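Local atomic coordinates of gluconate kinase (Lactobacillus acidophilus, PDB entry 3LL3), a protein that probably transfers a phosphate from ATP to a sugar substrate such as gluconate, as a carbohydrate kinase of the FGGY family. Residues I376-Y381 and P476-I481. Sequence-based numbering, arbitrary orientation.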
loop_
_atom_site.group_PDB
_atom_site.type_symbol
_atom_site.label_atom_id
_atom_site.label_comp_id
_atom_site.label_asym_id
_atom_site.label_seq_id
_atom_site.Cartn_x
_atom_site.Cartn_y
_atom_site.Cartn_z
ATOM N N ILE A 376 5.658 -11.664 -1.486
ATOM C CA ILE A 376 6.563 -12.463 -0.680
ATOM C C ILE A 376 7.596 -13.127 -1.600
ATOM O O ILE A 376 8.794 -13.037 -1.367
ATOM C CB ILE A 376 5.802 -13.512 0.149
ATOM C CG1 ILE A 376 5.150 -12.849 1.362
ATOM C CG2 ILE A 376 6.750 -14.612 0.641
ATOM C CD1 ILE A 376 4.107 -13.695 2.035
ATOM N N ILE A 377 7.120 -13.725 -2.684
ATOM C CA ILE A 377 7.987 -14.432 -3.633
ATOM C C ILE A 377 8.855 -13.478 -4.452
ATOM O O ILE A 377 10.016 -13.779 -4.738
ATOM C CB ILE A 377 7.130 -15.301 -4.591
ATOM C CG1 ILE A 377 6.328 -16.320 -3.784
ATOM C CG2 ILE A 377 8.013 -16.020 -5.628
ATOM C CD1 ILE A 377 5.449 -17.237 -4.675
ATOM N N PHE A 378 8.278 -12.346 -4.867
ATOM C CA PHE A 378 9.034 -11.325 -5.591
ATOM C C PHE A 378 10.240 -10.858 -4.750
ATOM O O PHE A 378 11.338 -10.645 -5.262
ATOM C CB PHE A 378 8.152 -10.107 -5.921
ATOM C CG PHE A 378 7.400 -10.203 -7.233
ATOM C CD1 PHE A 378 8.002 -10.738 -8.364
ATOM C CD2 PHE A 378 6.109 -9.698 -7.335
ATOM C CE1 PHE A 378 7.325 -10.796 -9.569
ATOM C CE2 PHE A 378 5.421 -9.741 -8.540
ATOM C CZ PHE A 378 6.027 -10.290 -9.660
ATOM N N ASN A 379 10.018 -10.682 -3.453
ATOM C CA ASN A 379 11.071 -10.211 -2.555
ATOM C C ASN A 379 12.230 -11.230 -2.547
ATOM O O ASN A 379 13.396 -10.862 -2.650
ATOM C CB ASN A 379 10.477 -10.026 -1.157
ATOM C CG ASN A 379 11.479 -9.496 -0.140
ATOM O OD1 ASN A 379 11.536 -9.991 0.990
ATOM N ND2 ASN A 379 12.249 -8.488 -0.520
ATOM N N LEU A 380 11.873 -12.505 -2.450
ATOM C CA LEU A 380 12.842 -13.599 -2.515
ATOM C C LEU A 380 13.552 -13.644 -3.864
ATOM O O LEU A 380 14.736 -13.970 -3.940
ATOM C CB LEU A 380 12.149 -14.941 -2.245
ATOM C CG LEU A 380 11.728 -15.198 -0.790
ATOM C CD1 LEU A 380 10.586 -16.225 -0.718
ATOM C CD2 LEU A 380 12.894 -15.616 0.077
ATOM N N TYR A 381 12.827 -13.338 -4.934
ATOM C CA TYR A 381 13.430 -13.354 -6.259
ATOM C C TYR A 381 14.358 -12.171 -6.416
ATOM O O TYR A 381 15.354 -12.238 -7.134
ATOM C CB TYR A 381 12.354 -13.329 -7.335
ATOM C CG TYR A 381 12.888 -13.277 -8.743
ATOM C CD1 TYR A 381 13.625 -14.336 -9.276
ATOM C CD2 TYR A 381 12.642 -12.185 -9.545
ATOM C CE1 TYR A 381 14.101 -14.285 -10.579
ATOM C CE2 TYR A 381 13.105 -12.124 -10.839
ATOM C CZ TYR A 381 13.831 -13.175 -11.360
ATOM O OH TYR A 381 14.272 -13.101 -12.668
ATOM N N PRO A 476 9.556 -5.734 -12.977
ATOM C CA PRO A 476 10.107 -4.375 -13.038
ATOM C C PRO A 476 9.210 -3.352 -12.330
ATOM O O PRO A 476 9.727 -2.411 -11.749
ATOM C CB PRO A 476 10.151 -4.087 -14.547
ATOM C CG PRO A 476 10.367 -5.451 -15.162
ATOM C CD PRO A 476 9.517 -6.379 -14.305
ATOM N N LEU A 477 7.896 -3.521 -12.391
ATOM C CA LEU A 477 6.994 -2.612 -11.683
ATOM C C LEU A 477 7.158 -2.772 -10.165
ATOM O O LEU A 477 7.149 -1.790 -9.432
ATOM C CB LEU A 477 5.541 -2.864 -12.088
ATOM C CG LEU A 477 4.458 -2.072 -11.347
ATOM C CD1 LEU A 477 4.681 -0.581 -11.478
ATOM C CD2 LEU A 477 3.077 -2.465 -11.865
ATOM N N TYR A 478 7.313 -4.013 -9.698
ATOM C CA TYR A 478 7.570 -4.269 -8.280
ATOM C C TYR A 478 8.812 -3.489 -7.832
ATOM O O TYR A 478 8.807 -2.864 -6.777
ATOM C CB TYR A 478 7.774 -5.767 -8.046
ATOM C CG TYR A 478 8.228 -6.159 -6.650
ATOM C CD1 TYR A 478 7.307 -6.549 -5.675
ATOM C CD2 TYR A 478 9.574 -6.122 -6.305
ATOM C CE1 TYR A 478 7.725 -6.914 -4.394
ATOM C CE2 TYR A 478 10.000 -6.475 -5.031
ATOM C CZ TYR A 478 9.081 -6.864 -4.079
ATOM O OH TYR A 478 9.539 -7.193 -2.830
ATOM N N CYS A 479 9.867 -3.532 -8.641
ATOM C CA CYS A 479 11.111 -2.837 -8.330
ATOM C C CYS A 479 10.959 -1.316 -8.399
ATOM O O CYS A 479 11.635 -0.582 -7.668
ATOM C CB CYS A 479 12.231 -3.300 -9.257
ATOM S SG CYS A 479 12.675 -5.025 -9.011
ATOM N N GLU A 480 10.091 -0.847 -9.288
ATOM C CA GLU A 480 9.825 0.585 -9.383
ATOM C C GLU A 480 9.187 1.087 -8.094
ATOM O O GLU A 480 9.592 2.118 -7.571
ATOM C CB GLU A 480 8.935 0.909 -10.578
ATOM C CG GLU A 480 9.699 0.974 -11.889
ATOM C CD GLU A 480 10.600 2.195 -11.978
ATOM O OE1 GLU A 480 10.115 3.303 -11.652
ATOM O OE2 GLU A 480 11.788 2.045 -12.368
ATOM N N ILE A 481 8.204 0.348 -7.578
ATOM C CA ILE A 481 7.490 0.764 -6.366
ATOM C C ILE A 481 8.413 0.684 -5.141
ATOM O O ILE A 481 8.435 1.575 -4.287
ATOM C CB ILE A 481 6.215 -0.081 -6.143
ATOM C CG1 ILE A 481 5.300 -0.005 -7.371
ATOM C CG2 ILE A 481 5.483 0.360 -4.884
ATOM C CD1 ILE A 481 5.043 1.398 -7.898
#
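In the C-terminal half of this FGGY-family kinase, which belongs to the actin-like ATPase clan, helix 365-388 packs beside the C-terminal helix 465-485, and between segments 376-381 and 476-481 the contact is made by one long aromatic side chain, Tyr478, laid against Phe378 and Asn379. Tyr381 and Phe475, meeting edge-to-face, add a second contact between the same helices. The nearest CA atoms of the two segments, those of Phe378 and Tyr478, are 7.7 Å apart. Tyr478 reaches across because its CG stands anti to the backbone N (chi1 172°), which sends the ring out toward helix 365-388. There the CB of Phe378 sits over one face of the phenol, 3.7 Å from the ring centroid and 16° off the ring normal, a CH-pi contact displaced toward the CE1 side, where CB to CE1 is 3.6 Å. The two aromatic side chains slide past each other in opposite directions; their rings meet obliquely, with centroids 5.2 Å apart and planes at 42°, and Phe378 CD2 comes to 3.8 Å from Tyr478 CD1. Farther along the phenol, the hydroxyl OH of Tyr478 rests 3.4 Å from Asn379 CA, at van der Waals range of the helix backbone. Asn379 itself packs on Tyr339, Glu343 and Pro346, while Ile335 and Leu337 of strand 335-337 and the loop residue Pro338 also touch Tyr478. A tyrosine suits its place because its ring face receives Phe378 CB and its length brings OH to Asn379; Phe378 adds its ring atoms CG and CD2 beside CD1. Cutting Tyr478 back to an alanine is likely to leave Phe378 CB without its aromatic face and Asn379 without the hydroxyl packed on it. The contact is small and buried, of van der Waals and CH-pi type, with no polar bond between the segments to fix its direction.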